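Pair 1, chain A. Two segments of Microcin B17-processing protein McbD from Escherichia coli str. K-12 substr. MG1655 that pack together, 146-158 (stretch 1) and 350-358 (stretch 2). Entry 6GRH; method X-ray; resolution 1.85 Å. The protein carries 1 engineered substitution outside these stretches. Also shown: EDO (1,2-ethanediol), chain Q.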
# COMPACT_ATOMS: atom_id res chain seq x y z
N ARG A 146 -44.67 -23.84 17.39
CA ARG A 146 -43.86 -24.11 16.20
C ARG A 146 -42.37 -23.99 16.55
O ARG A 146 -41.99 -23.27 17.48
CB ARG A 146 -44.12 -23.03 15.13
CG ARG A 146 -45.42 -23.09 14.35
CD ARG A 146 -46.64 -22.56 15.05
NE ARG A 146 -46.40 -21.43 15.93
CZ ARG A 146 -46.26 -20.15 15.56
NH1 ARG A 146 -46.30 -19.78 14.28
NH2 ARG A 146 -46.05 -19.23 16.51
N ASP A 147 -41.53 -24.65 15.77
CA ASP A 147 -40.07 -24.48 15.86
C ASP A 147 -39.40 -24.93 14.58
O ASP A 147 -40.08 -25.31 13.62
CB ASP A 147 -39.51 -25.18 17.11
CG ASP A 147 -39.52 -26.71 17.03
OD1 ASP A 147 -39.57 -27.30 15.93
OD2 ASP A 147 -39.48 -27.31 18.13
N THR A 148 -38.06 -24.89 14.56
CA THR A 148 -37.30 -25.11 13.35
C THR A 148 -36.74 -26.53 13.19
O THR A 148 -35.81 -26.72 12.42
CB THR A 148 -36.10 -24.14 13.28
OG1 THR A 148 -35.25 -24.36 14.41
CG2 THR A 148 -36.54 -22.72 13.24
N CYS A 149 -37.29 -27.52 13.91
CA CYS A 149 -36.83 -28.92 13.76
C CYS A 149 -36.93 -29.39 12.32
O CYS A 149 -37.95 -29.17 11.67
CB CYS A 149 -37.64 -29.89 14.61
SG CYS A 149 -37.31 -29.68 16.36
N GLY A 150 -35.85 -30.01 11.85
CA GLY A 150 -35.79 -30.52 10.50
C GLY A 150 -35.53 -29.51 9.39
O GLY A 150 -35.56 -29.89 8.23
N CYS A 151 -35.28 -28.26 9.74
CA CYS A 151 -35.08 -27.19 8.75
C CYS A 151 -33.63 -27.17 8.30
O CYS A 151 -32.72 -27.40 9.11
CB CYS A 151 -35.41 -25.83 9.34
SG CYS A 151 -37.17 -25.53 9.63
N SER A 152 -33.41 -26.90 7.02
CA SER A 152 -32.06 -26.81 6.46
C SER A 152 -32.02 -25.88 5.25
O SER A 152 -33.06 -25.59 4.63
CB SER A 152 -31.53 -28.20 6.08
OG SER A 152 -30.12 -28.22 6.13
N PHE A 153 -30.81 -25.41 4.96
CA PHE A 153 -30.53 -24.56 3.81
C PHE A 153 -29.26 -25.07 3.16
O PHE A 153 -28.28 -25.34 3.85
CB PHE A 153 -30.33 -23.11 4.25
CG PHE A 153 -29.82 -22.21 3.17
CD1 PHE A 153 -30.69 -21.62 2.27
CD2 PHE A 153 -28.45 -21.97 3.03
CE1 PHE A 153 -30.23 -20.79 1.28
CE2 PHE A 153 -27.98 -21.13 2.03
CZ PHE A 153 -28.86 -20.53 1.16
N HIS A 154 -29.26 -25.20 1.83
CA HIS A 154 -28.02 -25.52 1.14
C HIS A 154 -28.06 -25.14 -0.33
O HIS A 154 -29.11 -24.82 -0.84
CB HIS A 154 -27.73 -27.02 1.27
CG HIS A 154 -26.26 -27.32 1.42
ND1 HIS A 154 -25.41 -27.46 0.34
CD2 HIS A 154 -25.50 -27.45 2.54
CE1 HIS A 154 -24.18 -27.67 0.78
NE2 HIS A 154 -24.21 -27.67 2.11
N GLY A 155 -26.90 -25.20 -1.00
CA GLY A 155 -26.79 -24.97 -2.44
C GLY A 155 -27.25 -26.08 -3.37
O GLY A 155 -27.35 -25.88 -4.58
N SER A 156 -27.55 -27.26 -2.82
CA SER A 156 -28.15 -28.35 -3.62
C SER A 156 -29.29 -28.97 -2.84
O SER A 156 -29.27 -29.01 -1.60
CB SER A 156 -27.10 -29.40 -4.03
OG SER A 156 -26.79 -30.35 -3.02
N LEU A 157 -30.32 -29.39 -3.58
CA LEU A 157 -31.48 -30.03 -2.98
C LEU A 157 -31.09 -31.28 -2.17
O LEU A 157 -31.57 -31.44 -1.04
CB LEU A 157 -32.52 -30.36 -4.05
CG LEU A 157 -33.76 -31.12 -3.63
CD1 LEU A 157 -34.47 -30.47 -2.45
CD2 LEU A 157 -34.68 -31.21 -4.84
N ASN A 158 -30.22 -32.13 -2.72
CA ASN A 158 -29.77 -33.34 -2.00
C ASN A 158 -29.05 -33.00 -0.69
O ASN A 158 -29.31 -33.63 0.32
CB ASN A 158 -28.84 -34.21 -2.85
CG ASN A 158 -29.59 -35.09 -3.83
OD1 ASN A 158 -29.08 -35.33 -4.93
ND2 ASN A 158 -30.77 -35.59 -3.45
N SER A 350 -27.18 -20.28 -10.05
CA SER A 350 -27.43 -21.42 -9.17
C SER A 350 -28.78 -21.25 -8.48
O SER A 350 -29.41 -20.20 -8.57
CB SER A 350 -26.33 -21.51 -8.10
OG SER A 350 -25.06 -21.62 -8.73
N LEU A 351 -29.19 -22.29 -7.79
CA LEU A 351 -30.35 -22.28 -6.91
C LEU A 351 -29.87 -22.59 -5.51
O LEU A 351 -28.99 -23.45 -5.34
CB LEU A 351 -31.37 -23.33 -7.33
CG LEU A 351 -32.10 -23.02 -8.62
CD1 LEU A 351 -32.84 -24.23 -9.11
CD2 LEU A 351 -33.09 -21.88 -8.42
N VAL A 352 -30.41 -21.88 -4.55
CA VAL A 352 -30.29 -22.24 -3.14
C VAL A 352 -31.64 -22.83 -2.71
O VAL A 352 -32.68 -22.46 -3.28
CB VAL A 352 -29.85 -21.07 -2.26
CG1 VAL A 352 -28.48 -20.53 -2.73
CG2 VAL A 352 -30.90 -19.93 -2.16
N TRP A 353 -31.59 -23.71 -1.70
CA TRP A 353 -32.68 -24.60 -1.30
C TRP A 353 -32.96 -24.46 0.17
O TRP A 353 -32.03 -24.42 1.00
CB TRP A 353 -32.30 -26.03 -1.61
CG TRP A 353 -32.20 -26.23 -3.07
CD1 TRP A 353 -31.11 -26.02 -3.85
CD2 TRP A 353 -33.26 -26.58 -3.94
NE1 TRP A 353 -31.42 -26.23 -5.16
CE2 TRP A 353 -32.74 -26.57 -5.25
CE3 TRP A 353 -34.62 -26.90 -3.75
CZ2 TRP A 353 -33.51 -26.90 -6.36
CZ3 TRP A 353 -35.39 -27.23 -4.87
CH2 TRP A 353 -34.83 -27.24 -6.14
N TYR A 354 -34.24 -24.37 0.50
CA TYR A 354 -34.72 -24.41 1.88
C TYR A 354 -35.57 -25.66 1.98
O TYR A 354 -36.41 -25.91 1.08
CB TYR A 354 -35.57 -23.19 2.21
CG TYR A 354 -34.98 -21.88 1.79
CD1 TYR A 354 -35.16 -21.40 0.49
CD2 TYR A 354 -34.25 -21.10 2.68
CE1 TYR A 354 -34.62 -20.17 0.09
CE2 TYR A 354 -33.70 -19.88 2.30
CZ TYR A 354 -33.90 -19.41 1.02
OH TYR A 354 -33.37 -18.19 0.65
N THR A 355 -35.36 -26.46 3.02
CA THR A 355 -36.15 -27.67 3.20
C THR A 355 -36.51 -27.84 4.66
O THR A 355 -35.77 -27.40 5.54
CB THR A 355 -35.39 -28.95 2.77
OG1 THR A 355 -34.09 -28.94 3.36
CG2 THR A 355 -35.27 -29.05 1.26
N LYS A 356 -37.63 -28.52 4.90
CA LYS A 356 -37.98 -29.01 6.24
C LYS A 356 -38.62 -30.38 6.11
O LYS A 356 -39.58 -30.56 5.34
CB LYS A 356 -38.92 -28.05 6.97
CG LYS A 356 -39.24 -28.44 8.43
CD LYS A 356 -40.34 -27.54 8.97
CE LYS A 356 -40.85 -27.88 10.37
NZ LYS A 356 -39.89 -27.44 11.41
N ILE A 357 -38.07 -31.33 6.85
CA ILE A 357 -38.62 -32.66 6.93
C ILE A 357 -39.58 -32.71 8.10
O ILE A 357 -39.19 -32.38 9.22
CB ILE A 357 -37.53 -33.74 6.98
CG1 ILE A 357 -36.83 -33.76 5.62
CG2 ILE A 357 -38.16 -35.09 7.30
CD1 ILE A 357 -35.77 -34.80 5.43
N VAL A 358 -40.81 -33.13 7.79
CA VAL A 358 -41.96 -33.12 8.68
C VAL A 358 -42.65 -34.48 8.63
O VAL A 358 -42.91 -34.99 7.54
CB VAL A 358 -43.03 -32.10 8.23
CG1 VAL A 358 -44.26 -32.14 9.13
CG2 VAL A 358 -42.46 -30.70 8.20
C1 EDO Q . -27.65 -25.58 -8.41
O1 EDO Q . -27.61 -24.74 -7.25
C2 EDO Q . -29.01 -26.28 -8.48
O2 EDO Q . -29.50 -26.60 -7.17
O HOH W 1 -41.13 -28.17 13.87

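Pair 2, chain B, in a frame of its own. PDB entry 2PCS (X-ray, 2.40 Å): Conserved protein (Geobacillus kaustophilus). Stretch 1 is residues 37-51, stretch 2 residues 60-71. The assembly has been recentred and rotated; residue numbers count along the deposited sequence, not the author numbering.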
# COMPACT_ATOMS: atom_id res chain seq x y z
N SER B 37 -3.65 -13.84 3.08
CA SER B 37 -2.37 -14.08 3.74
C SER B 37 -1.21 -13.32 3.10
O SER B 37 -1.21 -13.09 1.88
CB SER B 37 -2.06 -15.58 3.76
OG SER B 37 -2.47 -16.17 2.54
N LEU B 38 -0.26 -12.92 3.95
CA LEU B 38 1.07 -12.44 3.55
C LEU B 38 2.08 -13.45 4.04
O LEU B 38 2.34 -13.53 5.23
CB LEU B 38 1.41 -11.09 4.20
CG LEU B 38 1.52 -9.79 3.40
CD1 LEU B 38 2.08 -8.68 4.29
CD2 LEU B 38 2.38 -9.92 2.14
N GLU B 39 2.67 -14.21 3.12
CA GLU B 39 3.70 -15.17 3.46
C GLU B 39 5.09 -14.62 3.12
O GLU B 39 5.36 -14.23 1.98
CB GLU B 39 3.46 -16.49 2.70
CG GLU B 39 4.31 -17.69 3.13
CD GLU B 39 4.55 -18.74 2.01
OE1 GLU B 39 3.87 -18.68 0.94
OE2 GLU B 39 5.42 -19.63 2.21
N LEU B 40 5.95 -14.59 4.13
CA LEU B 40 7.39 -14.39 3.92
C LEU B 40 7.98 -15.47 3.00
O LEU B 40 7.86 -16.67 3.26
CB LEU B 40 8.12 -14.36 5.26
CG LEU B 40 9.53 -13.77 5.37
CD1 LEU B 40 9.59 -12.25 5.19
CD2 LEU B 40 10.16 -14.17 6.73
N ILE B 41 8.61 -15.06 1.92
CA ILE B 41 9.14 -16.03 0.98
C ILE B 41 10.59 -15.68 0.74
O ILE B 41 11.28 -16.31 -0.06
CB ILE B 41 8.30 -16.08 -0.35
CG1 ILE B 41 8.15 -14.68 -0.95
CG2 ILE B 41 6.93 -16.63 -0.07
CD1 ILE B 41 7.94 -14.66 -2.46
N GLY B 42 11.05 -14.67 1.44
CA GLY B 42 12.39 -14.14 1.18
C GLY B 42 12.72 -13.00 2.12
O GLY B 42 11.93 -12.66 3.00
N GLU B 43 13.88 -12.41 1.93
CA GLU B 43 14.27 -11.32 2.81
C GLU B 43 13.51 -10.05 2.42
O GLU B 43 13.74 -9.48 1.32
CB GLU B 43 15.80 -11.09 2.85
CG GLU B 43 16.18 -9.99 3.85
CD GLU B 43 17.64 -9.51 3.76
OE1 GLU B 43 18.47 -10.09 2.99
OE2 GLU B 43 17.94 -8.54 4.50
N ASP B 44 12.63 -9.62 3.32
CA ASP B 44 11.80 -8.42 3.12
C ASP B 44 10.89 -8.59 1.87
O ASP B 44 10.64 -7.63 1.14
CB ASP B 44 12.71 -7.19 3.06
CG ASP B 44 13.50 -6.98 4.41
OD1 ASP B 44 12.87 -7.14 5.50
OD2 ASP B 44 14.71 -6.65 4.38
N LYS B 45 10.45 -9.83 1.65
CA LYS B 45 9.75 -10.26 0.43
C LYS B 45 8.60 -11.17 0.82
O LYS B 45 8.83 -12.21 1.45
CB LYS B 45 10.68 -10.98 -0.51
CG LYS B 45 10.15 -11.22 -1.89
CD LYS B 45 11.25 -11.88 -2.71
CE LYS B 45 10.96 -12.02 -4.18
NZ LYS B 45 12.19 -11.65 -4.97
N TYR B 46 7.38 -10.76 0.47
CA TYR B 46 6.19 -11.52 0.82
C TYR B 46 5.39 -11.89 -0.42
O TYR B 46 5.57 -11.31 -1.50
CB TYR B 46 5.29 -10.74 1.79
CG TYR B 46 6.07 -10.23 2.95
CD1 TYR B 46 6.99 -9.19 2.78
CD2 TYR B 46 5.92 -10.80 4.21
CE1 TYR B 46 7.76 -8.74 3.82
CE2 TYR B 46 6.69 -10.34 5.28
CZ TYR B 46 7.61 -9.29 5.07
OH TYR B 46 8.39 -8.79 6.10
N LYS B 47 4.53 -12.88 -0.22
CA LYS B 47 3.58 -13.33 -1.20
C LYS B 47 2.23 -13.06 -0.57
O LYS B 47 1.93 -13.49 0.55
CB LYS B 47 3.77 -14.82 -1.53
CG LYS B 47 2.83 -15.37 -2.64
CD LYS B 47 3.52 -16.45 -3.44
CE LYS B 47 2.56 -17.56 -3.93
NZ LYS B 47 2.49 -17.65 -5.44
N ALA B 48 1.44 -12.28 -1.28
CA ALA B 48 0.13 -11.95 -0.83
C ALA B 48 -0.91 -12.65 -1.73
O ALA B 48 -0.78 -12.68 -2.96
CB ALA B 48 -0.04 -10.45 -0.83
N ASP B 49 -1.89 -13.28 -1.08
CA ASP B 49 -3.06 -13.87 -1.74
C ASP B 49 -4.20 -12.84 -1.63
O ASP B 49 -4.75 -12.64 -0.55
CB ASP B 49 -3.42 -15.21 -1.08
CG ASP B 49 -4.85 -15.73 -1.46
OD1 ASP B 49 -5.30 -15.55 -2.62
OD2 ASP B 49 -5.51 -16.34 -0.58
N LEU B 50 -4.51 -12.15 -2.72
CA LEU B 50 -5.51 -11.06 -2.66
C LEU B 50 -6.84 -11.46 -3.31
O LEU B 50 -6.88 -11.88 -4.47
CB LEU B 50 -4.98 -9.76 -3.30
CG LEU B 50 -3.68 -9.21 -2.71
CD1 LEU B 50 -3.03 -8.18 -3.61
CD2 LEU B 50 -3.89 -8.66 -1.36
N GLN B 51 -7.92 -11.35 -2.56
CA GLN B 51 -9.24 -11.53 -3.15
C GLN B 51 -9.98 -10.21 -3.10
O GLN B 51 -10.51 -9.81 -2.09
CB GLN B 51 -10.00 -12.70 -2.49
CG GLN B 51 -9.26 -14.03 -2.77
CD GLN B 51 -9.84 -15.23 -2.05
OE1 GLN B 51 -11.02 -15.26 -1.70
NE2 GLN B 51 -8.99 -16.26 -1.85
N LYS B 60 -9.08 -12.44 -8.24
CA LYS B 60 -8.11 -13.04 -7.37
C LYS B 60 -6.73 -12.80 -7.96
O LYS B 60 -6.49 -12.93 -9.17
CB LYS B 60 -8.41 -14.52 -7.19
CG LYS B 60 -9.67 -14.72 -6.31
CD LYS B 60 -10.17 -16.20 -6.14
CE LYS B 60 -11.64 -16.20 -5.60
NZ LYS B 60 -12.09 -17.52 -4.96
N TYR B 61 -5.83 -12.35 -7.11
CA TYR B 61 -4.53 -11.93 -7.61
C TYR B 61 -3.54 -12.47 -6.66
O TYR B 61 -3.83 -12.56 -5.49
CB TYR B 61 -4.42 -10.41 -7.61
CG TYR B 61 -5.42 -9.67 -8.43
CD1 TYR B 61 -5.10 -9.25 -9.68
CD2 TYR B 61 -6.71 -9.40 -7.93
CE1 TYR B 61 -5.98 -8.51 -10.45
CE2 TYR B 61 -7.64 -8.68 -8.70
CZ TYR B 61 -7.24 -8.21 -9.95
OH TYR B 61 -8.12 -7.50 -10.77
N ASP B 62 -2.38 -12.83 -7.19
CA ASP B 62 -1.20 -13.08 -6.36
C ASP B 62 -0.22 -11.94 -6.57
O ASP B 62 -0.07 -11.46 -7.69
CB ASP B 62 -0.55 -14.43 -6.70
CG ASP B 62 -1.43 -15.60 -6.27
OD1 ASP B 62 -1.79 -16.44 -7.12
OD2 ASP B 62 -1.84 -15.66 -5.09
N ALA B 63 0.41 -11.51 -5.48
CA ALA B 63 1.27 -10.34 -5.51
C ALA B 63 2.54 -10.69 -4.82
O ALA B 63 2.50 -11.27 -3.76
CB ALA B 63 0.59 -9.14 -4.76
N ILE B 64 3.67 -10.34 -5.44
CA ILE B 64 4.95 -10.32 -4.74
C ILE B 64 5.22 -8.87 -4.26
O ILE B 64 5.20 -7.93 -5.04
CB ILE B 64 6.16 -10.83 -5.60
CG1 ILE B 64 5.93 -12.23 -6.22
CG2 ILE B 64 7.42 -10.84 -4.76
CD1 ILE B 64 5.39 -13.28 -5.26
N ILE B 65 5.45 -8.72 -2.96
CA ILE B 65 5.72 -7.42 -2.37
C ILE B 65 7.08 -7.48 -1.72
O ILE B 65 7.25 -8.24 -0.76
CB ILE B 65 4.67 -7.08 -1.26
CG1 ILE B 65 3.25 -7.24 -1.80
CG2 ILE B 65 4.88 -5.68 -0.70
CD1 ILE B 65 2.19 -7.20 -0.71
N GLU B 66 8.04 -6.70 -2.26
CA GLU B 66 9.38 -6.53 -1.68
C GLU B 66 9.60 -5.14 -1.04
O GLU B 66 9.46 -4.13 -1.71
CB GLU B 66 10.48 -6.80 -2.69
CG GLU B 66 11.83 -7.03 -1.97
CD GLU B 66 13.04 -7.21 -2.90
OE1 GLU B 66 14.21 -7.34 -2.39
OE2 GLU B 66 12.81 -7.19 -4.14
N VAL B 67 9.93 -5.12 0.25
CA VAL B 67 10.36 -3.91 0.96
C VAL B 67 11.88 -3.69 0.79
O VAL B 67 12.66 -4.51 1.20
CB VAL B 67 9.96 -3.98 2.47
CG1 VAL B 67 9.99 -2.61 3.12
CG2 VAL B 67 8.55 -4.56 2.62
N THR B 68 12.31 -2.61 0.12
CA THR B 68 13.73 -2.32 -0.06
C THR B 68 14.14 -0.89 0.45
O THR B 68 13.28 -0.15 0.90
CB THR B 68 14.11 -2.46 -1.52
OG1 THR B 68 13.52 -1.40 -2.27
CG2 THR B 68 13.58 -3.75 -2.08
N ASP B 69 15.44 -0.56 0.39
CA ASP B 69 16.01 0.75 0.77
C ASP B 69 15.50 1.16 2.14
O ASP B 69 15.10 2.26 2.38
CB ASP B 69 15.67 1.79 -0.33
CG ASP B 69 16.57 3.04 -0.30
OD1 ASP B 69 17.76 2.95 0.09
OD2 ASP B 69 16.10 4.13 -0.72
N ILE B 70 15.52 0.23 3.06
CA ILE B 70 14.81 0.37 4.30
C ILE B 70 15.61 1.19 5.26
O ILE B 70 16.71 0.76 5.68
CB ILE B 70 14.60 -0.96 4.97
CG1 ILE B 70 13.73 -1.90 4.08
CG2 ILE B 70 14.01 -0.71 6.32
CD1 ILE B 70 13.31 -3.27 4.77
N LYS B 71 15.06 2.35 5.65
CA LYS B 71 15.73 3.21 6.57
C LYS B 71 15.11 3.69 7.87
O LYS B 71 14.37 4.64 7.86
CB LYS B 71 16.26 4.46 5.85
CG LYS B 71 17.23 4.24 4.68
CD LYS B 71 17.33 5.53 3.88
CE LYS B 71 18.07 5.37 2.61
NZ LYS B 71 19.15 4.37 2.86

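What geometry do the two pairs share? Each is a pair of antiparallel strands whose axes come within 4.7 Å, their directions 156° apart, and 14 central residues superpose with an RMSD of 0.7 Å. A type II turn leads into the strand of stretch 1 that pairs with stretch 2, Thr148(A) to Cys151(A) in pair 1 and Gly42(B) to Lys45(B) in pair 2. The ladders then follow the same register: Ser152(A) N donates to Thr355(A) O at 2.8 Å, as Tyr46(B) N does to Ile65(B) O at 2.8 Å. In pair 1 the ladder ends after His154(A), where Trp353(A) N bonds to His154(A) O at 2.8 Å and the chain turns toward a helix; in pair 2 it runs on to Gln51(B), opposite Lys60(B), its last hydrogen bonds being those of Leu50(B), whose O accepts from Tyr61(B) N at 2.9 Å.

How is the turn joined to the second strand? Gly150(A) matches Asp44(B), and the carbonyl of each receives a backbone bond: Ile357(A) N to Gly150(A) O at 3.2 Å, Val67(B) N to Asp44(B) O at 2.8 Å. Both residues have positive phi, which favours glycine, yet pair 2 accommodates an aspartate, its OD2 3.7 Å from Ile70(B) CD1. In pair 1 a CB built on the glycine would lie only 2.6 Å from Ile357(A) O. The next match, Lys356(A) with Glu66(B), differs in chemistry. The lysine reaches back to the turn, where its NZ donates to Cys149(A) O at 2.6 Å, and to the residue before it, donating to Asp147(A) O at 3.1 Å. The glutamate makes no such bond; its OE2 stays 4.6 Å from Lys45(B) NZ, beyond a salt bridge.

What fills the face that carries Phe153(A) and Tyr354(A)? Here pair 1 packs aromatic rings obliquely, with Phe153(A) CD1 3.5 Å from Tyr354(A) CE2, and Phe153(A) CE1 also meets Val352(A) CB at 3.6 Å. The matched residues are Lys47(B), Ile64(B) and Asp62(B). Aliphatic contact replaces the rings: Lys47(B) CD lies 4.1 Å from Ile64(B) CD1. Cys151(A) matches Lys45(B): the cysteine SG lies 3.8 Å from Lys356(A) CG, while the longer lysine extends to Ile64(B), its CE 3.8 Å from Ile64(B) CG2. Asp62(B) brings like charges together instead, its OD2 4.3 Å from Asp49(B) OD1.

How is the other face packed? Ser152(A) and Thr355(A) match Tyr46(B) and Ile65(B), while His154(A) and Trp353(A) match Ala48(B) and Ala63(B). In pair 1 the indole is large enough to reach past its strand partner to the helix start, where Leu157(A) CB sits over its six-membered ring, 3.9 Å from the centroid, and Leu157(A) CD1 is 4.1 Å from Thr355(A) CG2. In pair 2 two small alanines face each other, Ala48(B) CB to Ala63(B) CB at 4.2 Å, and neighbouring side chains close over them: Ile65(B) CD1 approaches Ala48(B) CB at 3.9 Å and Leu50(B) CD1 approaches Ala63(B) CB at 3.9 Å.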